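Local coordinates for protein peptidase M3B, oligoendopeptidase F (Enterococcus faecium, PDB 2QR4) that probably hydrolyses oligopeptides as a zinc-dependent endopeptidase of family M3, at residues 233-238 with 445-450; 493-496 with 500-503. One frame throughout, in Å; residues are numbered along the deposited sequence.

Contact 1 (233-238 with 445-450)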
loop_
_atom_site.group_PDB
_atom_site.type_symbol
_atom_site.label_atom_id
_atom_site.label_comp_id
_atom_site.label_asym_id
_atom_site.label_seq_id
_atom_site.Cartn_x
_atom_site.Cartn_y
_atom_site.Cartn_z
ATOM N N SER A 233 3.803 -4.185 22.413
ATOM C CA SER A 233 3.476 -4.930 21.176
ATOM C C SER A 233 2.269 -4.335 20.455
ATOM O O SER A 233 1.507 -3.535 21.021
ATOM C CB SER A 233 3.156 -6.397 21.501
ATOM O OG SER A 233 1.934 -6.479 22.246
ATOM N N ALA A 234 2.071 -4.763 19.215
ATOM C CA ALA A 234 0.935 -4.297 18.434
ATOM C C ALA A 234 -0.374 -4.684 19.109
ATOM O O ALA A 234 -1.334 -3.904 19.135
ATOM C CB ALA A 234 0.995 -4.862 17.040
ATOM N N ARG A 235 -0.404 -5.889 19.666
ATOM C CA ARG A 235 -1.605 -6.386 20.327
ATOM C C ARG A 235 -1.949 -5.551 21.555
ATOM O O ARG A 235 -3.085 -5.096 21.700
ATOM C CB ARG A 235 -1.458 -7.864 20.716
ATOM C CG ARG A 235 -2.756 -8.461 21.277
ATOM C CD ARG A 235 -2.644 -9.947 21.526
ATOM N NE ARG A 235 -1.683 -10.262 22.582
ATOM C CZ ARG A 235 -1.475 -11.493 23.036
ATOM N NH1 ARG A 235 -2.172 -12.500 22.523
ATOM N NH2 ARG A 235 -0.592 -11.718 24.003
ATOM N N GLU A 236 -0.977 -5.355 22.439
ATOM C CA GLU A 236 -1.213 -4.529 23.615
ATOM C C GLU A 236 -1.759 -3.198 23.150
ATOM O O GLU A 236 -2.699 -2.669 23.730
ATOM C CB GLU A 236 0.060 -4.309 24.437
ATOM C CG GLU A 236 -0.178 -3.568 25.755
ATOM C CD GLU A 236 1.112 -3.214 26.482
ATOM O OE1 GLU A 236 1.272 -3.648 27.643
ATOM O OE2 GLU A 236 1.966 -2.508 25.899
ATOM N N ALA A 237 -1.192 -2.673 22.073
ATOM C CA ALA A 237 -1.660 -1.384 21.555
ATOM C C ALA A 237 -3.139 -1.404 21.142
ATOM O O ALA A 237 -3.900 -0.529 21.517
ATOM C CB ALA A 237 -0.780 -0.908 20.410
ATOM N N SER A 238 -3.554 -2.403 20.378
ATOM C CA SER A 238 -4.950 -2.437 19.941
ATOM C C SER A 238 -5.911 -2.703 21.094
ATOM O O SER A 238 -6.927 -2.038 21.216
ATOM C CB SER A 238 -5.162 -3.494 18.868
ATOM O OG SER A 238 -6.500 -3.457 18.413
ATOM N N PHE A 445 -3.528 -16.611 13.958
ATOM C CA PHE A 445 -2.708 -16.248 12.809
ATOM C C PHE A 445 -2.420 -14.755 12.809
ATOM O O PHE A 445 -1.296 -14.326 12.542
ATOM C CB PHE A 445 -3.361 -16.669 11.497
ATOM C CG PHE A 445 -2.408 -16.708 10.335
ATOM C CD1 PHE A 445 -1.370 -17.626 10.307
ATOM C CD2 PHE A 445 -2.543 -15.815 9.272
ATOM C CE1 PHE A 445 -0.479 -17.658 9.243
ATOM C CE2 PHE A 445 -1.663 -15.843 8.199
ATOM C CZ PHE A 445 -0.629 -16.764 8.183
ATOM N N GLU A 446 -3.422 -13.950 13.125
ATOM C CA GLU A 446 -3.193 -12.507 13.169
ATOM C C GLU A 446 -2.059 -12.170 14.118
ATOM O O GLU A 446 -1.156 -11.409 13.774
ATOM C CB GLU A 446 -4.452 -11.739 13.549
ATOM C CG GLU A 446 -4.246 -10.237 13.633
ATOM C CD GLU A 446 -5.563 -9.450 13.703
ATOM O OE1 GLU A 446 -6.598 -10.029 14.099
ATOM O OE2 GLU A 446 -5.560 -8.244 13.364
ATOM N N HIS A 447 -2.083 -12.761 15.307
ATOM C CA HIS A 447 -1.051 -12.463 16.284
ATOM C C HIS A 447 0.299 -12.982 15.806
ATOM O O HIS A 447 1.317 -12.303 15.952
ATOM C CB HIS A 447 -1.397 -13.030 17.660
ATOM C CG HIS A 447 -0.550 -12.474 18.759
ATOM N ND1 HIS A 447 0.046 -13.266 19.717
ATOM C CD2 HIS A 447 -0.181 -11.201 19.040
ATOM C CE1 HIS A 447 0.731 -12.506 20.552
ATOM N NE2 HIS A 447 0.610 -11.249 20.163
ATOM N N PHE A 448 0.297 -14.186 15.236
ATOM C CA PHE A 448 1.513 -14.801 14.683
ATOM C C PHE A 448 2.183 -13.881 13.651
ATOM O O PHE A 448 3.394 -13.702 13.672
ATOM C CB PHE A 448 1.177 -16.172 14.087
ATOM C CG PHE A 448 2.267 -16.769 13.233
ATOM C CD1 PHE A 448 3.271 -17.538 13.800
ATOM C CD2 PHE A 448 2.265 -16.588 11.853
ATOM C CE1 PHE A 448 4.262 -18.117 13.010
ATOM C CE2 PHE A 448 3.267 -17.150 11.052
ATOM C CZ PHE A 448 4.261 -17.925 11.635
HETATM N N MSE A 449 1.391 -13.267 12.776
HETATM C CA MSE A 449 1.942 -12.344 11.785
HETATM C C MSE A 449 2.597 -11.115 12.413
HETATM O O MSE A 449 3.657 -10.693 11.964
HETATM C CB MSE A 449 0.863 -11.884 10.795
HETATM C CG MSE A 449 0.526 -12.910 9.735
HETATM SE SE MSE A 449 -0.727 -12.181 8.402
HETATM C CE MSE A 449 -2.291 -11.868 9.559
ATOM N N HIS A 450 1.961 -10.521 13.425
ATOM C CA HIS A 450 2.540 -9.348 14.076
ATOM C C HIS A 450 3.836 -9.677 14.822
ATOM O O HIS A 450 4.832 -8.963 14.689
ATOM C CB HIS A 450 1.561 -8.687 15.039
ATOM C CG HIS A 450 0.385 -8.047 14.375
ATOM N ND1 HIS A 450 0.329 -6.698 14.107
ATOM C CD2 HIS A 450 -0.792 -8.563 13.951
ATOM C CE1 HIS A 450 -0.822 -6.412 13.527
ATOM N NE2 HIS A 450 -1.521 -7.527 13.423
#

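Contact 2 (493-496 with 500-503)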
loop_
_atom_site.group_PDB
_atom_site.type_symbol
_atom_site.label_atom_id
_atom_site.label_comp_id
_atom_site.label_asym_id
_atom_site.label_seq_id
_atom_site.Cartn_x
_atom_site.Cartn_y
_atom_site.Cartn_z
ATOM N N ILE A 493 -9.147 -12.932 3.580
ATOM C CA ILE A 493 -9.857 -12.572 4.817
ATOM C C ILE A 493 -9.720 -11.081 5.153
ATOM O O ILE A 493 -8.679 -10.647 5.610
ATOM C CB ILE A 493 -9.316 -13.412 5.979
ATOM C CG1 ILE A 493 -9.622 -14.894 5.716
ATOM C CG2 ILE A 493 -9.904 -12.950 7.301
ATOM C CD1 ILE A 493 -8.978 -15.808 6.708
ATOM N N PRO A 494 -10.784 -10.301 4.926
ATOM C CA PRO A 494 -10.803 -8.841 5.144
ATOM C C PRO A 494 -10.423 -8.449 6.576
ATOM O O PRO A 494 -9.850 -7.379 6.803
ATOM C CB PRO A 494 -12.280 -8.448 4.886
ATOM C CG PRO A 494 -12.870 -9.586 4.105
ATOM C CD PRO A 494 -12.093 -10.825 4.482
ATOM N N HIS A 495 -10.732 -9.313 7.534
ATOM C CA HIS A 495 -10.562 -8.969 8.942
ATOM C C HIS A 495 -9.122 -8.809 9.351
ATOM O O HIS A 495 -8.841 -8.184 10.371
ATOM C CB HIS A 495 -11.262 -9.975 9.845
ATOM C CG HIS A 495 -12.751 -9.881 9.781
ATOM N ND1 HIS A 495 -13.510 -10.656 8.928
ATOM C CD2 HIS A 495 -13.619 -9.075 10.432
ATOM C CE1 HIS A 495 -14.785 -10.344 9.077
ATOM N NE2 HIS A 495 -14.878 -9.391 9.986
ATOM N N PHE A 496 -8.208 -9.352 8.552
ATOM C CA PHE A 496 -6.792 -9.215 8.864
ATOM C C PHE A 496 -6.310 -7.800 8.620
ATOM O O PHE A 496 -5.214 -7.458 9.048
ATOM C CB PHE A 496 -5.950 -10.182 8.047
ATOM C CG PHE A 496 -6.044 -11.596 8.508
ATOM C CD1 PHE A 496 -6.260 -11.884 9.854
ATOM C CD2 PHE A 496 -5.900 -12.643 7.607
ATOM C CE1 PHE A 496 -6.334 -13.199 10.294
ATOM C CE2 PHE A 496 -5.983 -13.963 8.036
ATOM C CZ PHE A 496 -6.190 -14.239 9.384
ATOM N N TYR A 500 -6.643 -6.530 15.258
ATOM C CA TYR A 500 -6.975 -7.406 16.363
ATOM C C TYR A 500 -8.462 -7.329 16.699
ATOM O O TYR A 500 -8.858 -7.061 17.830
ATOM C CB TYR A 500 -6.129 -7.049 17.571
ATOM C CG TYR A 500 -4.729 -7.589 17.480
ATOM C CD1 TYR A 500 -4.459 -8.919 17.779
ATOM C CD2 TYR A 500 -3.675 -6.778 17.105
ATOM C CE1 TYR A 500 -3.183 -9.417 17.703
ATOM C CE2 TYR A 500 -2.389 -7.271 17.035
ATOM C CZ TYR A 500 -2.149 -8.592 17.336
ATOM O OH TYR A 500 -0.865 -9.093 17.282
ATOM N N TYR A 501 -9.276 -7.602 15.695
ATOM C CA TYR A 501 -10.711 -7.507 15.812
ATOM C C TYR A 501 -11.375 -8.873 15.983
ATOM O O TYR A 501 -12.240 -9.030 16.849
ATOM C CB TYR A 501 -11.241 -6.822 14.569
ATOM C CG TYR A 501 -12.716 -6.568 14.515
ATOM C CD1 TYR A 501 -13.249 -5.410 15.045
ATOM C CD2 TYR A 501 -13.566 -7.449 13.864
ATOM C CE1 TYR A 501 -14.595 -5.140 14.964
ATOM C CE2 TYR A 501 -14.916 -7.198 13.769
ATOM C CZ TYR A 501 -15.430 -6.034 14.324
ATOM O OH TYR A 501 -16.776 -5.753 14.246
ATOM N N VAL A 502 -10.960 -9.861 15.185
ATOM C CA VAL A 502 -11.684 -11.150 15.133
ATOM C C VAL A 502 -11.813 -11.950 16.431
ATOM O O VAL A 502 -12.795 -12.664 16.591
ATOM C CB VAL A 502 -11.121 -12.119 14.066
ATOM C CG1 VAL A 502 -11.481 -11.656 12.691
ATOM C CG2 VAL A 502 -9.625 -12.285 14.234
ATOM N N PHE A 503 -10.844 -11.860 17.340
ATOM C CA PHE A 503 -10.909 -12.681 18.554
ATOM C C PHE A 503 -12.157 -12.374 19.346
ATOM O O PHE A 503 -12.623 -13.199 20.130
ATOM C CB PHE A 503 -9.683 -12.504 19.447
ATOM C CG PHE A 503 -9.721 -11.282 20.327
ATOM C CD1 PHE A 503 -9.951 -11.402 21.695
ATOM C CD2 PHE A 503 -9.473 -10.010 19.798
ATOM C CE1 PHE A 503 -9.965 -10.263 22.525
ATOM C CE2 PHE A 503 -9.481 -8.871 20.607
ATOM C CZ PHE A 503 -9.735 -8.988 21.972
HETATM O O HOH W 1 -8.974 -8.839 13.290
#

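Contact 1 (233-238 with 445-450)
Ala-234 and Arg-235, in the first turn of helix 234-240, face His-450 and His-447, one turn apart on helix 418-454: the CA atoms of Ala-234 and His-450 lie 6.9 Å apart, those of Arg-235 and His-447 7.3 Å. The main side-chain contact is a flat stack of the Arg-235 guanidinium on the His-447 imidazole, centres 3.8 Å apart and planes 9° from parallel. Arg-235 runs extended as far as CD and then bends at chi3 (66°), which lays the charged group across the ring; CD adds a CH-pi contact, 4.0 Å from the centroid of the His-447 ring and 27° off its normal. A turn away along helix 418-454, Ala-234 CB meets His-450 ND1 at 3.5 Å, approaching the ring obliquely. Ser-233 fixes the start of the shorter helix as its N-cap, its OG accepting a nearly straight bond from Glu-236 N at 3.1 Å. His-447 lies over one face of the guanidinium, while NE and NH2 form salt bridges with Glu-246 and Asp-250 of helix 246-258, probably holding the stacked group against rotation. An arginine-histidine stack, its arginine also paired with two acids, thus joins the two helices within the M3 region. Helix 208-228 packs beside the contact, with Ile-219 on His-450 and Asn-223 on Ala-234, and helix 461-476 covers Phe-445, Phe-448 and Met-449 of helix 418-454.

Contact 2 (493-496 with 500-503)
His-495 meets Val-502 and Tyr-501 across a short loop, the CA atoms of His-495 and Val-502 lying 6.7 Å apart. The His-495 side chain carries nearly all of the contact and can be followed outward. Its CB is 3.3 Å from Val-502 CG1, a short van der Waals approach, so the packing is tight here. One bond further, CG lies 3.6 Å from the same methyl, which comes to the imidazole obliquely. With CG anti to the carbonyl carbon (chi1 -71°), the ring runs on past Val-502 toward Tyr-501. There CD2 reaches Tyr-501 CD2 at 3.8 Å, and the tyrosine carbon sits at the edge of the imidazole, near its plane. The two rings therefore meet rim to rim, with centroids 6.0 Å apart and planes only 15° from parallel, so neither covers the other's face and no stack results. At the tip, NE2 is hydrogen-bonded to a residue close by in the chain. Tyr-498, from the three-residue link between the segments, brings its ring against both His-495 and Tyr-501, edge-to-face with the latter. The polar bridge lies in the backbone: water 1 donates to His-495 O at 3.0 Å and accepts from Tyr-501 N at 2.7 Å. Chemically, then, the two arms of the loop are joined by a methyl contact, an aromatic edge and one shared water, with no direct polar bond between 493-496 and 500-503. The loop is rich in histidine and tyrosine and, as in related M3 peptidases, probably borders the substrate cleft; here carbon contacts at CB, CG and CD2 and a hydrogen bond at NE2 would limit rotation of the imidazole.

How the contacts relate
Contacts 1 and 2 follow one another along the chain, with centres about 11 Å apart, and Tyr-500 joins them. Tyr-500 N probably donates to Glu-446 OE2 at 2.8 Å, a bond that would tie the loop to helix 418-454. Its CB leaves the backbone away from 493-496, and the ring lies between the two helices of contact 1: Tyr-500 OH is 3.3 Å from His-450 CB, and Tyr-500 CE2 is 3.5 Å from Arg-235 CA. Ser-238 OG adds a bond to Asn-499 O. The loop bearing contact 2 thus packs on the two helices of contact 1. As in related M3 peptidases, it probably faces the metal site, expected on helices 361-379, which carries the HExxH motif, and 394-414.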